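Local coordinates for protein acyl-CoA dehydrogenase (Mycobacterium thermoresistibile, PDB 3NF4) that probably catalyses the FAD-dependent alpha,beta-dehydrogenation of acyl-CoA thioesters to 2-enoyl-CoA products, at residues 25-30 with 59-64; 33-38 with 85-90; 40-45 with 89-94; 93-98 with 255-260. All blocks are in the same frame, centred on the assembly; numbering follows the deposited sequence.

From the N terminus, helix 18-35 makes the first two contacts. Contact 1 closes a loop of 28 intervening residues by returning the turn after helix 52-57 to this helix. Before that loop is complete the chain opens contacts 2 and 3, at the end of helix 18-35 and on helix 39-45, and both cross contact 1. They close on the overlapping ranges 85-90 and 89-94, where helix 77-88 passes into helix 92-104. These three contacts lie in the N-terminal helical domain. Contact 4 starts where contact 3 ends and spans 156 residues, including the middle beta domain, to tie helix 92-104 to helix 247-274 of the C-terminal domain.

Contact 1: 25-30 with 59-64; sequences ELTREI and AGLLSL
Within the N-terminal helical domain, the turn that follows helix 52-57 packs through Leu61 against Thr27 and Ile30 of helix 18-35. A Schellman motif ends the earlier helix, with Gly60 at positive phi, and a type I turn from Gly60 to Ser63 carries the chain onward. Leu61 divides its two methyls between the helix residues. CD2 lies 3.7 Å from OG1 of Thr27, the side chains crossing obliquely, while CD1 comes to 4.5 Å from CG1 of Ile30. At the outer margin CD2 of Leu26 sits 4.2 Å from the carbonyl O of Ala59, a loose touch without a hydrogen bond. The hydroxyl of Thr27 stands beside its own backbone N (chi1 -53°), from where it bonds to the carbonyl of Leu23 one turn back, and CG2 turns to Glu86 and Ile87 of helix 77-88. Leu56 of helix 52-57 touches both Ile30 and Leu61, and Val83 touches Thr27 and Leu61. Since no hydrogen bond joins the two segments and the threonine hydroxyl is satisfied within its own helix, cohesion here rests on dispersion and on the burial of Leu61.

Contact 2: 33-38 with 85-90; sequences KVLDPI and EEIAAR
Apolar packing between Leu35 and Ile87 joins the pi-type turn at 33-35 of helix 18-35 to helix 77-88. CD1 of Leu35 meets CG2 of Ile87 at 4.0 Å, and the two side chains cross at a slant. With its CG beside the backbone N (chi1 -49°) and chi2 extended, Leu35 sends this methyl toward the other helix. A second set of carbon contacts involves Arg90, whose CB and CG pack against residues 35 and 36, where the backbones are nearest (CA of Asp36 to CA of Arg90, 5.7 Å): CB of Leu35 is 4.2 Å from CB of Arg90, and CB of Asp36 is 4.3 Å from its CG.

The charged groups pair with partners other than each other across the contact, OD2 of Asp36 lying 6.2 Å from NE of Arg90. Arg90 folds back along helix 77-88, chi2 bent to 63°, so that NH2 reaches Glu86 twice. It makes a salt bridge of 3.1 Å to OE1, which lies in the guanidinium plane, and a bond of 3.0 Å to the carbonyl O of the same residue. This second bond is less straight (N-H...O 136°), the donor standing above the carbonyl plane. NE of Arg90 is taken by Asp32, OE2 of Glu86 by Arg13, and OD2 of Asp36 by Arg356.

Asp36 and Arg90 therefore touch through carbon atoms although their charges are opposite. The guanidinium, buried and held by two acids, lies near Arg28 as well; Glu86 and Asp32 would be expected to offset the proximity of these two positive charges, leaving hydrophobic packing to join the segments.

Contact 3: 40-45 with 89-94; sequences DRHEKD and ARWASV
His42 is the first residue of helix 39-45 to touch Trp91, which lies in the short link between helices 77-88 and 92-104. Its CB lies 3.9 Å from CZ2 of the indole, and the imidazole carbon CD2 is 4.1 Å from CH2, the side chains meeting at a slant. ND1 of His42 is engaged by Thr47. One residue on, Glu43 supplies the polar link. Its chain bends at chi2 (-65°), bringing OE2 to the indole edge, where NE1 of Trp91 donates a nearly straight bond of 3.2 Å (168°). The oxygen lies close to the ring plane and receives the proton on its anti lone pair, with the carboxylate almost perpendicular to the indole. OE2 also takes a weak bond of 3.1 Å from a water that accepts from the backbone N of Ser93, and it stands 3.5 Å from CB of Ser93. His213 N and Ala214 N bind OE1 and OE2 respectively, so the buried carboxylate is held at both oxygens. Trp91, at the N-cap position of helix 92-104, has CG2 of Val94 over one face toward the rim. Around this junction Leu35 of helix 18-35, Ile38 and Pro49 also pack on the indole, the 213-214 loop binds the acid, and Arg359 of helix 357-367 touches Glu43.

Contact 4: 93-98 with 255-260; sequences SVAVAV and AAVATG
Both Val96 and Val257 hold chi1 near 170°, and these rotamers point one methyl of each at the other: CG2 of Val96, beside its backbone N, and CG1 of Val257, anti to its own. The two methyls are 4.0 Å apart, and the valine side chains cross at about a right angle. This is helix-to-helix packing of the acyl-CoA dehydrogenase fold, joining helix 92-104 of the N-terminal domain to helix 247-274 of the C-terminal helical domain. The backbones come close, with CA of Ala95 6.7 Å from CA of Val257, an approach that the small side chain of Ala95 probably permits. CG2 of Val257 lies 4.1 Å from CB of Ala95, so the valine straddles two consecutive residues of the partner helix, one branch to each. All three residues are buried and no hydrogen bond crosses the interface. Ile87 and Ala88 of helix 77-88 flank Ala95, and the side chain of Val96 is about 7 Å from the bound FAD. On the far side of helix 247-274 Thr259 packs against helix 289-315, its OG1 donating a 2.9 Å hydrogen bond to the carbonyl O of Ala255, which Thr259 N meets from the opposite face of the carbonyl plane.

Contact 1: 25-30 with 59-64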
loop_
_atom_site.group_PDB
_atom_site.type_symbol
_atom_site.label_atom_id
_atom_site.label_comp_id
_atom_site.label_asym_id
_atom_site.label_seq_id
_atom_site.Cartn_x
_atom_site.Cartn_y
_atom_site.Cartn_z
ATOM N N GLU A 25 31.703 -15.712 -9.836
ATOM C CA GLU A 25 31.663 -16.760 -10.835
ATOM C C GLU A 25 31.869 -18.120 -10.203
ATOM O O GLU A 25 31.190 -19.080 -10.564
ATOM C CB GLU A 25 32.718 -16.506 -11.910
ATOM C CG GLU A 25 32.318 -17.018 -13.290
ATOM C CD GLU A 25 30.939 -16.513 -13.739
ATOM O OE1 GLU A 25 30.757 -15.280 -13.893
ATOM O OE2 GLU A 25 30.034 -17.360 -13.941
ATOM N N LEU A 26 32.798 -18.214 -9.261
ATOM C CA LEU A 26 32.989 -19.477 -8.546
ATOM C C LEU A 26 31.716 -19.912 -7.767
ATOM O O LEU A 26 31.355 -21.100 -7.765
ATOM C CB LEU A 26 34.223 -19.410 -7.641
ATOM C CG LEU A 26 34.537 -20.586 -6.702
ATOM C CD1 LEU A 26 34.938 -21.843 -7.481
ATOM C CD2 LEU A 26 35.639 -20.209 -5.708
ATOM N N THR A 27 31.041 -18.939 -7.142
ATOM C CA THR A 27 29.807 -19.181 -6.368
ATOM C C THR A 27 28.655 -19.713 -7.217
ATOM O O THR A 27 27.963 -20.626 -6.794
ATOM C CB THR A 27 29.329 -17.907 -5.601
ATOM O OG1 THR A 27 30.410 -17.383 -4.815
ATOM C CG2 THR A 27 28.143 -18.228 -4.693
ATOM N N ARG A 28 28.466 -19.151 -8.409
ATOM C CA ARG A 28 27.393 -19.585 -9.311
ATOM C C ARG A 28 27.591 -21.044 -9.746
ATOM O O ARG A 28 26.614 -21.814 -9.860
ATOM C CB ARG A 28 27.286 -18.655 -10.528
ATOM C CG ARG A 28 26.933 -17.204 -10.153
ATOM C CD ARG A 28 26.731 -16.264 -11.358
ATOM N NE ARG A 28 25.982 -16.864 -12.475
ATOM C CZ ARG A 28 24.647 -16.995 -12.563
ATOM N NH1 ARG A 28 23.817 -16.594 -11.586
ATOM N NH2 ARG A 28 24.130 -17.554 -13.654
ATOM N N GLU A 29 28.859 -21.416 -9.943
ATOM C CA GLU A 29 29.235 -22.768 -10.354
ATOM C C GLU A 29 28.955 -23.827 -9.275
ATOM O O GLU A 29 28.266 -24.812 -9.531
ATOM C CB GLU A 29 30.711 -22.796 -10.866
ATOM C CG GLU A 29 31.160 -24.113 -11.502
ATOM C CD GLU A 29 30.121 -24.719 -12.468
ATOM O OE1 GLU A 29 29.511 -23.936 -13.242
ATOM O OE2 GLU A 29 29.916 -25.968 -12.450
ATOM N N ILE A 30 29.478 -23.613 -8.068
ATOM C CA ILE A 30 29.206 -24.498 -6.914
ATOM C C ILE A 30 27.691 -24.614 -6.597
ATOM O O ILE A 30 27.177 -25.721 -6.381
ATOM C CB ILE A 30 29.970 -24.025 -5.630
ATOM C CG1 ILE A 30 31.417 -23.608 -5.936
ATOM C CG2 ILE A 30 29.917 -25.068 -4.529
ATOM C CD1 ILE A 30 32.387 -24.760 -6.305
ATOM N N ALA A 59 35.721 -24.538 -0.445
ATOM C CA ALA A 59 35.826 -23.534 -1.488
ATOM C C ALA A 59 36.084 -22.144 -0.909
ATOM O O ALA A 59 36.327 -21.192 -1.646
ATOM C CB ALA A 59 34.582 -23.547 -2.350
ATOM N N GLY A 60 36.052 -22.032 0.416
ATOM C CA GLY A 60 36.259 -20.750 1.093
ATOM C C GLY A 60 34.985 -19.972 1.445
ATOM O O GLY A 60 35.065 -18.922 2.089
ATOM N N LEU A 61 33.820 -20.499 1.061
ATOM C CA LEU A 61 32.543 -19.759 1.145
ATOM C C LEU A 61 31.915 -19.581 2.547
ATOM O O LEU A 61 30.969 -18.785 2.719
ATOM C CB LEU A 61 31.521 -20.331 0.153
ATOM C CG LEU A 61 31.978 -20.317 -1.316
ATOM C CD1 LEU A 61 31.113 -21.207 -2.195
ATOM C CD2 LEU A 61 32.043 -18.916 -1.880
ATOM N N LEU A 62 32.452 -20.274 3.543
ATOM C CA LEU A 62 31.933 -20.169 4.904
ATOM C C LEU A 62 32.737 -19.240 5.817
ATOM O O LEU A 62 32.518 -19.218 7.027
ATOM C CB LEU A 62 31.856 -21.544 5.555
ATOM C CG LEU A 62 30.850 -22.583 5.073
ATOM C CD1 LEU A 62 31.041 -23.888 5.867
ATOM C CD2 LEU A 62 29.427 -22.090 5.228
ATOM N N SER A 63 33.673 -18.479 5.268
ATOM C CA SER A 63 34.488 -17.597 6.109
ATOM C C SER A 63 34.987 -16.356 5.378
ATOM O O SER A 63 35.985 -15.747 5.776
ATOM C CB SER A 63 35.663 -18.368 6.736
ATOM O OG SER A 63 36.117 -19.389 5.868
ATOM N N LEU A 64 34.267 -15.972 4.332
ATOM C CA LEU A 64 34.662 -14.870 3.483
ATOM C C LEU A 64 35.011 -13.564 4.199
ATOM O O LEU A 64 36.071 -13.000 3.929
ATOM C CB LEU A 64 33.624 -14.640 2.388
ATOM C CG LEU A 64 33.620 -15.709 1.295
ATOM C CD1 LEU A 64 32.543 -15.420 0.284
ATOM C CD2 LEU A 64 35.020 -15.846 0.597
#

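Contact 2: 33-38 with 85-90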
loop_
_atom_site.group_PDB
_atom_site.type_symbol
_atom_site.label_atom_id
_atom_site.label_comp_id
_atom_site.label_asym_id
_atom_site.label_seq_id
_atom_site.Cartn_x
_atom_site.Cartn_y
_atom_site.Cartn_z
ATOM N N LYS A 33 25.828 -26.662 -9.210
ATOM C CA LYS A 33 26.268 -28.062 -9.236
ATOM C C LYS A 33 25.880 -28.843 -7.985
ATOM O O LYS A 33 25.511 -30.007 -8.064
ATOM C CB LYS A 33 27.788 -28.157 -9.441
ATOM C CG LYS A 33 28.331 -29.578 -9.323
ATOM C CD LYS A 33 29.797 -29.687 -9.703
ATOM C CE LYS A 33 30.229 -31.153 -9.623
ATOM N NZ LYS A 33 31.672 -31.355 -9.943
ATOM N N VAL A 34 25.981 -28.199 -6.834
ATOM C CA VAL A 34 25.771 -28.871 -5.565
ATOM C C VAL A 34 24.400 -28.629 -4.950
ATOM O O VAL A 34 23.790 -29.581 -4.490
ATOM C CB VAL A 34 26.925 -28.560 -4.580
ATOM C CG1 VAL A 34 26.575 -28.915 -3.146
ATOM C CG2 VAL A 34 28.178 -29.316 -5.020
ATOM N N LEU A 35 23.911 -27.383 -4.958
ATOM C CA LEU A 35 22.622 -27.033 -4.317
ATOM C C LEU A 35 21.384 -27.245 -5.184
ATOM O O LEU A 35 20.452 -27.896 -4.753
ATOM C CB LEU A 35 22.637 -25.601 -3.779
ATOM C CG LEU A 35 23.846 -25.193 -2.934
ATOM C CD1 LEU A 35 23.822 -23.685 -2.642
ATOM C CD2 LEU A 35 23.951 -26.034 -1.661
ATOM N N ASP A 36 21.391 -26.704 -6.404
ATOM C CA ASP A 36 20.227 -26.724 -7.311
ATOM C C ASP A 36 19.596 -28.093 -7.661
ATOM O O ASP A 36 18.375 -28.178 -7.766
ATOM C CB ASP A 36 20.547 -25.954 -8.597
ATOM C CG ASP A 36 19.337 -25.830 -9.533
ATOM O OD1 ASP A 36 19.411 -26.333 -10.671
ATOM O OD2 ASP A 36 18.298 -25.244 -9.132
ATOM N N PRO A 37 20.412 -29.159 -7.859
ATOM C CA PRO A 37 19.821 -30.420 -8.324
ATOM C C PRO A 37 19.118 -31.254 -7.250
ATOM O O PRO A 37 18.370 -32.170 -7.599
ATOM C CB PRO A 37 21.026 -31.222 -8.857
ATOM C CG PRO A 37 22.198 -30.275 -8.878
ATOM C CD PRO A 37 21.885 -29.232 -7.827
ATOM N N ILE A 38 19.378 -30.955 -5.971
ATOM C CA ILE A 38 18.820 -31.695 -4.817
ATOM C C ILE A 38 17.824 -30.896 -3.937
ATOM O O ILE A 38 17.190 -31.471 -3.044
ATOM C CB ILE A 38 19.953 -32.242 -3.891
ATOM C CG1 ILE A 38 20.880 -31.102 -3.418
ATOM C CG2 ILE A 38 20.748 -33.382 -4.582
ATOM C CD1 ILE A 38 21.928 -31.521 -2.376
ATOM N N GLU A 85 23.817 -13.535 -1.561
ATOM C CA GLU A 85 22.643 -13.370 -2.419
ATOM C C GLU A 85 22.528 -14.465 -3.512
ATOM O O GLU A 85 21.426 -14.966 -3.794
ATOM C CB GLU A 85 22.626 -11.955 -3.037
ATOM C CG GLU A 85 21.278 -11.553 -3.586
ATOM C CD GLU A 85 21.314 -10.524 -4.712
ATOM O OE1 GLU A 85 21.838 -9.392 -4.572
ATOM O OE2 GLU A 85 20.729 -10.832 -5.751
ATOM N N GLU A 86 23.665 -14.814 -4.123
ATOM C CA GLU A 86 23.722 -15.817 -5.196
ATOM C C GLU A 86 23.367 -17.197 -4.648
ATOM O O GLU A 86 22.564 -17.911 -5.246
ATOM C CB GLU A 86 25.104 -15.842 -5.876
ATOM C CG GLU A 86 25.462 -14.613 -6.758
ATOM C CD GLU A 86 24.638 -14.503 -8.049
ATOM O OE1 GLU A 86 23.923 -15.467 -8.407
ATOM O OE2 GLU A 86 24.696 -13.441 -8.718
ATOM N N ILE A 87 23.937 -17.567 -3.502
ATOM C CA ILE A 87 23.500 -18.777 -2.791
ATOM C C ILE A 87 21.972 -18.836 -2.525
ATOM O O ILE A 87 21.330 -19.816 -2.915
ATOM C CB ILE A 87 24.290 -18.997 -1.479
ATOM C CG1 ILE A 87 25.774 -19.171 -1.792
ATOM C CG2 ILE A 87 23.754 -20.216 -0.693
ATOM C CD1 ILE A 87 26.690 -18.941 -0.577
ATOM N N ALA A 88 21.410 -17.794 -1.898
ATOM C CA ALA A 88 20.004 -17.770 -1.502
ATOM C C ALA A 88 19.028 -17.906 -2.680
ATOM O O ALA A 88 17.871 -18.307 -2.480
ATOM C CB ALA A 88 19.686 -16.471 -0.725
ATOM N N ALA A 89 19.483 -17.539 -3.881
ATOM C CA ALA A 89 18.713 -17.755 -5.095
ATOM C C ALA A 89 18.580 -19.230 -5.502
ATOM O O ALA A 89 17.681 -19.564 -6.293
ATOM C CB ALA A 89 19.280 -16.909 -6.258
ATOM N N ARG A 90 19.438 -20.112 -4.967
ATOM C CA ARG A 90 19.290 -21.557 -5.175
ATOM C C ARG A 90 18.620 -22.246 -3.968
ATOM O O ARG A 90 17.710 -23.078 -4.144
ATOM C CB ARG A 90 20.648 -22.252 -5.467
ATOM C CG ARG A 90 21.237 -22.111 -6.900
ATOM C CD ARG A 90 21.543 -20.674 -7.224
ATOM N NE ARG A 90 22.343 -20.563 -8.434
ATOM C CZ ARG A 90 22.877 -19.433 -8.880
ATOM N NH1 ARG A 90 23.589 -19.459 -9.999
ATOM N NH2 ARG A 90 22.707 -18.283 -8.224
#

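Contact 3: 40-45 with 89-94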
loop_
_atom_site.group_PDB
_atom_site.type_symbol
_atom_site.label_atom_id
_atom_site.label_comp_id
_atom_site.label_asym_id
_atom_site.label_seq_id
_atom_site.Cartn_x
_atom_site.Cartn_y
_atom_site.Cartn_z
ATOM N N ASP A 40 14.754 -29.323 -4.267
ATOM C CA ASP A 40 13.316 -29.617 -4.272
ATOM C C ASP A 40 12.981 -30.880 -3.473
ATOM O O ASP A 40 11.975 -30.943 -2.775
ATOM C CB ASP A 40 12.777 -29.750 -5.703
ATOM C CG ASP A 40 12.800 -28.418 -6.493
ATOM O OD1 ASP A 40 12.918 -27.313 -5.903
ATOM O OD2 ASP A 40 12.688 -28.478 -7.742
ATOM N N ARG A 41 13.851 -31.877 -3.559
ATOM C CA ARG A 41 13.595 -33.151 -2.898
ATOM C C ARG A 41 13.839 -33.098 -1.386
ATOM O O ARG A 41 13.107 -33.705 -0.623
ATOM C CB ARG A 41 14.408 -34.279 -3.565
ATOM C CG ARG A 41 14.268 -35.647 -2.915
ATOM C CD ARG A 41 12.796 -36.130 -2.890
ATOM N NE ARG A 41 12.495 -37.073 -3.963
ATOM C CZ ARG A 41 12.318 -38.383 -3.790
ATOM N NH1 ARG A 41 12.387 -38.930 -2.572
ATOM N NH2 ARG A 41 12.063 -39.152 -4.846
ATOM N N HIS A 42 14.869 -32.385 -0.964
ATOM C CA HIS A 42 15.160 -32.247 0.443
ATOM C C HIS A 42 14.172 -31.331 1.173
ATOM O O HIS A 42 13.887 -31.552 2.350
ATOM C CB HIS A 42 16.562 -31.712 0.647
ATOM C CG HIS A 42 17.625 -32.761 0.615
ATOM N ND1 HIS A 42 17.729 -33.745 1.575
ATOM C CD2 HIS A 42 18.646 -32.968 -0.253
ATOM C CE1 HIS A 42 18.762 -34.524 1.290
ATOM N NE2 HIS A 42 19.330 -34.077 0.183
ATOM N N GLU A 43 13.674 -30.303 0.492
ATOM C CA GLU A 43 12.687 -29.434 1.111
ATOM C C GLU A 43 11.340 -30.146 1.204
ATOM O O GLU A 43 10.616 -29.987 2.179
ATOM C CB GLU A 43 12.555 -28.082 0.383
ATOM C CG GLU A 43 13.644 -27.054 0.726
ATOM C CD GLU A 43 13.633 -26.587 2.186
ATOM O OE1 GLU A 43 12.534 -26.509 2.806
ATOM O OE2 GLU A 43 14.733 -26.306 2.724
ATOM N N LYS A 44 11.023 -30.938 0.185
ATOM C CA LYS A 44 9.786 -31.716 0.164
ATOM C C LYS A 44 9.781 -32.834 1.232
ATOM O O LYS A 44 8.762 -33.046 1.874
ATOM C CB LYS A 44 9.523 -32.305 -1.229
ATOM C CG LYS A 44 8.288 -33.222 -1.282
ATOM C CD LYS A 44 8.321 -34.154 -2.501
ATOM C CE LYS A 44 7.040 -35.026 -2.603
ATOM N NZ LYS A 44 6.966 -36.159 -1.611
ATOM N N ASP A 45 10.920 -33.535 1.389
ATOM C CA ASP A 45 11.061 -34.650 2.355
ATOM C C ASP A 45 11.372 -34.197 3.776
ATOM O O ASP A 45 11.187 -34.975 4.703
ATOM C CB ASP A 45 12.163 -35.620 1.934
ATOM C CG ASP A 45 11.758 -36.528 0.776
ATOM O OD1 ASP A 45 10.545 -36.734 0.557
ATOM O OD2 ASP A 45 12.676 -37.058 0.092
ATOM N N ALA A 89 19.483 -17.539 -3.881
ATOM C CA ALA A 89 18.713 -17.755 -5.095
ATOM C C ALA A 89 18.580 -19.230 -5.502
ATOM O O ALA A 89 17.681 -19.564 -6.293
ATOM C CB ALA A 89 19.280 -16.909 -6.258
ATOM N N ARG A 90 19.438 -20.112 -4.967
ATOM C CA ARG A 90 19.290 -21.557 -5.175
ATOM C C ARG A 90 18.620 -22.246 -3.968
ATOM O O ARG A 90 17.710 -23.078 -4.144
ATOM C CB ARG A 90 20.648 -22.252 -5.467
ATOM C CG ARG A 90 21.237 -22.111 -6.900
ATOM C CD ARG A 90 21.543 -20.674 -7.224
ATOM N NE ARG A 90 22.343 -20.563 -8.434
ATOM C CZ ARG A 90 22.877 -19.433 -8.880
ATOM N NH1 ARG A 90 23.589 -19.459 -9.999
ATOM N NH2 ARG A 90 22.707 -18.283 -8.224
ATOM N N TRP A 91 19.060 -21.915 -2.749
ATOM C CA TRP A 91 18.552 -22.619 -1.551
ATOM C C TRP A 91 18.498 -21.715 -0.339
ATOM O O TRP A 91 19.521 -21.578 0.356
ATOM C CB TRP A 91 19.448 -23.828 -1.215
ATOM C CG TRP A 91 18.784 -24.918 -0.381
ATOM C CD1 TRP A 91 17.699 -24.789 0.464
ATOM C CD2 TRP A 91 19.193 -26.299 -0.292
ATOM N NE1 TRP A 91 17.392 -26.007 1.028
ATOM C CE2 TRP A 91 18.297 -26.944 0.597
ATOM C CE3 TRP A 91 20.219 -27.050 -0.887
ATOM C CZ2 TRP A 91 18.397 -28.308 0.902
ATOM C CZ3 TRP A 91 20.326 -28.402 -0.579
ATOM C CH2 TRP A 91 19.421 -29.021 0.304
ATOM N N ALA A 92 17.317 -21.146 -0.057
ATOM C CA ALA A 92 17.189 -20.128 1.013
ATOM C C ALA A 92 17.585 -20.652 2.391
ATOM O O ALA A 92 18.294 -19.976 3.141
ATOM C CB ALA A 92 15.750 -19.518 1.072
ATOM N N SER A 93 17.119 -21.849 2.731
ATOM C CA SER A 93 17.447 -22.452 4.025
ATOM C C SER A 93 18.953 -22.613 4.277
ATOM O O SER A 93 19.418 -22.373 5.366
ATOM C CB SER A 93 16.712 -23.779 4.198
ATOM O OG SER A 93 17.078 -24.358 5.431
ATOM N N VAL A 94 19.714 -22.969 3.244
ATOM C CA VAL A 94 21.157 -23.100 3.343
ATOM C C VAL A 94 21.861 -21.751 3.563
ATOM O O VAL A 94 22.837 -21.644 4.347
ATOM C CB VAL A 94 21.718 -23.841 2.090
ATOM C CG1 VAL A 94 23.244 -23.665 1.956
ATOM C CG2 VAL A 94 21.339 -25.344 2.150
HETATM O O HOH W 1 14.798 -23.422 1.528
#

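Contact 4: 93-98 with 255-260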
loop_
_atom_site.group_PDB
_atom_site.type_symbol
_atom_site.label_atom_id
_atom_site.label_comp_id
_atom_site.label_asym_id
_atom_site.label_seq_id
_atom_site.Cartn_x
_atom_site.Cartn_y
_atom_site.Cartn_z
ATOM N N SER A 93 17.119 -21.849 2.731
ATOM C CA SER A 93 17.447 -22.452 4.025
ATOM C C SER A 93 18.953 -22.613 4.277
ATOM O O SER A 93 19.418 -22.373 5.366
ATOM C CB SER A 93 16.712 -23.779 4.198
ATOM O OG SER A 93 17.078 -24.358 5.431
ATOM N N VAL A 94 19.714 -22.969 3.244
ATOM C CA VAL A 94 21.157 -23.100 3.343
ATOM C C VAL A 94 21.861 -21.751 3.563
ATOM O O VAL A 94 22.837 -21.644 4.347
ATOM C CB VAL A 94 21.718 -23.841 2.090
ATOM C CG1 VAL A 94 23.244 -23.665 1.956
ATOM C CG2 VAL A 94 21.339 -25.344 2.150
ATOM N N ALA A 95 21.379 -20.713 2.889
ATOM C CA ALA A 95 22.020 -19.422 2.982
ATOM C C ALA A 95 21.767 -18.775 4.343
ATOM O O ALA A 95 22.656 -18.122 4.908
ATOM C CB ALA A 95 21.562 -18.537 1.852
ATOM N N VAL A 96 20.545 -18.941 4.867
ATOM C CA VAL A 96 20.271 -18.577 6.262
ATOM C C VAL A 96 21.349 -19.211 7.188
ATOM O O VAL A 96 21.972 -18.518 8.000
ATOM C CB VAL A 96 18.782 -18.901 6.698
ATOM C CG1 VAL A 96 18.586 -18.729 8.187
ATOM C CG2 VAL A 96 17.786 -17.985 5.983
ATOM N N ALA A 97 21.622 -20.499 7.031
ATOM C CA ALA A 97 22.623 -21.161 7.872
ATOM C C ALA A 97 24.035 -20.596 7.690
ATOM O O ALA A 97 24.835 -20.582 8.643
ATOM C CB ALA A 97 22.631 -22.654 7.606
ATOM N N VAL A 98 24.371 -20.183 6.465
ATOM C CA VAL A 98 25.682 -19.549 6.231
ATOM C C VAL A 98 25.797 -18.248 7.025
ATOM O O VAL A 98 26.812 -17.987 7.680
ATOM C CB VAL A 98 26.005 -19.340 4.735
ATOM C CG1 VAL A 98 27.274 -18.510 4.566
ATOM C CG2 VAL A 98 26.199 -20.699 4.060
ATOM N N ALA A 255 18.899 -9.252 4.944
ATOM C CA ALA A 255 18.555 -8.392 3.808
ATOM C C ALA A 255 19.070 -9.005 2.515
ATOM O O ALA A 255 18.348 -9.037 1.537
ATOM C CB ALA A 255 19.103 -6.990 3.988
ATOM N N ALA A 256 20.300 -9.539 2.528
ATOM C CA ALA A 256 20.884 -10.164 1.319
ATOM C C ALA A 256 20.167 -11.460 0.952
ATOM O O ALA A 256 19.934 -11.710 -0.242
ATOM C CB ALA A 256 22.376 -10.424 1.488
ATOM N N VAL A 257 19.826 -12.276 1.966
ATOM C CA VAL A 257 19.080 -13.518 1.747
ATOM C C VAL A 257 17.697 -13.252 1.143
ATOM O O VAL A 257 17.281 -13.961 0.234
ATOM C CB VAL A 257 18.968 -14.386 3.059
ATOM C CG1 VAL A 257 18.034 -15.570 2.863
ATOM C CG2 VAL A 257 20.378 -14.930 3.464
ATOM N N ALA A 258 16.975 -12.246 1.653
ATOM C CA ALA A 258 15.613 -11.972 1.171
ATOM C C ALA A 258 15.648 -11.464 -0.266
ATOM O O ALA A 258 14.764 -11.799 -1.066
ATOM C CB ALA A 258 14.876 -10.959 2.089
ATOM N N THR A 259 16.665 -10.663 -0.594
ATOM C CA THR A 259 16.828 -10.132 -1.973
ATOM C C THR A 259 17.021 -11.286 -2.988
ATOM O O THR A 259 16.475 -11.251 -4.097
ATOM C CB THR A 259 17.984 -9.073 -2.032
ATOM O OG1 THR A 259 17.681 -7.993 -1.132
ATOM C CG2 THR A 259 18.215 -8.494 -3.465
ATOM N N GLY A 260 17.767 -12.320 -2.600
ATOM C CA GLY A 260 18.089 -13.422 -3.535
ATOM C C GLY A 260 16.903 -14.359 -3.710
ATOM O O GLY A 260 16.710 -14.907 -4.786
#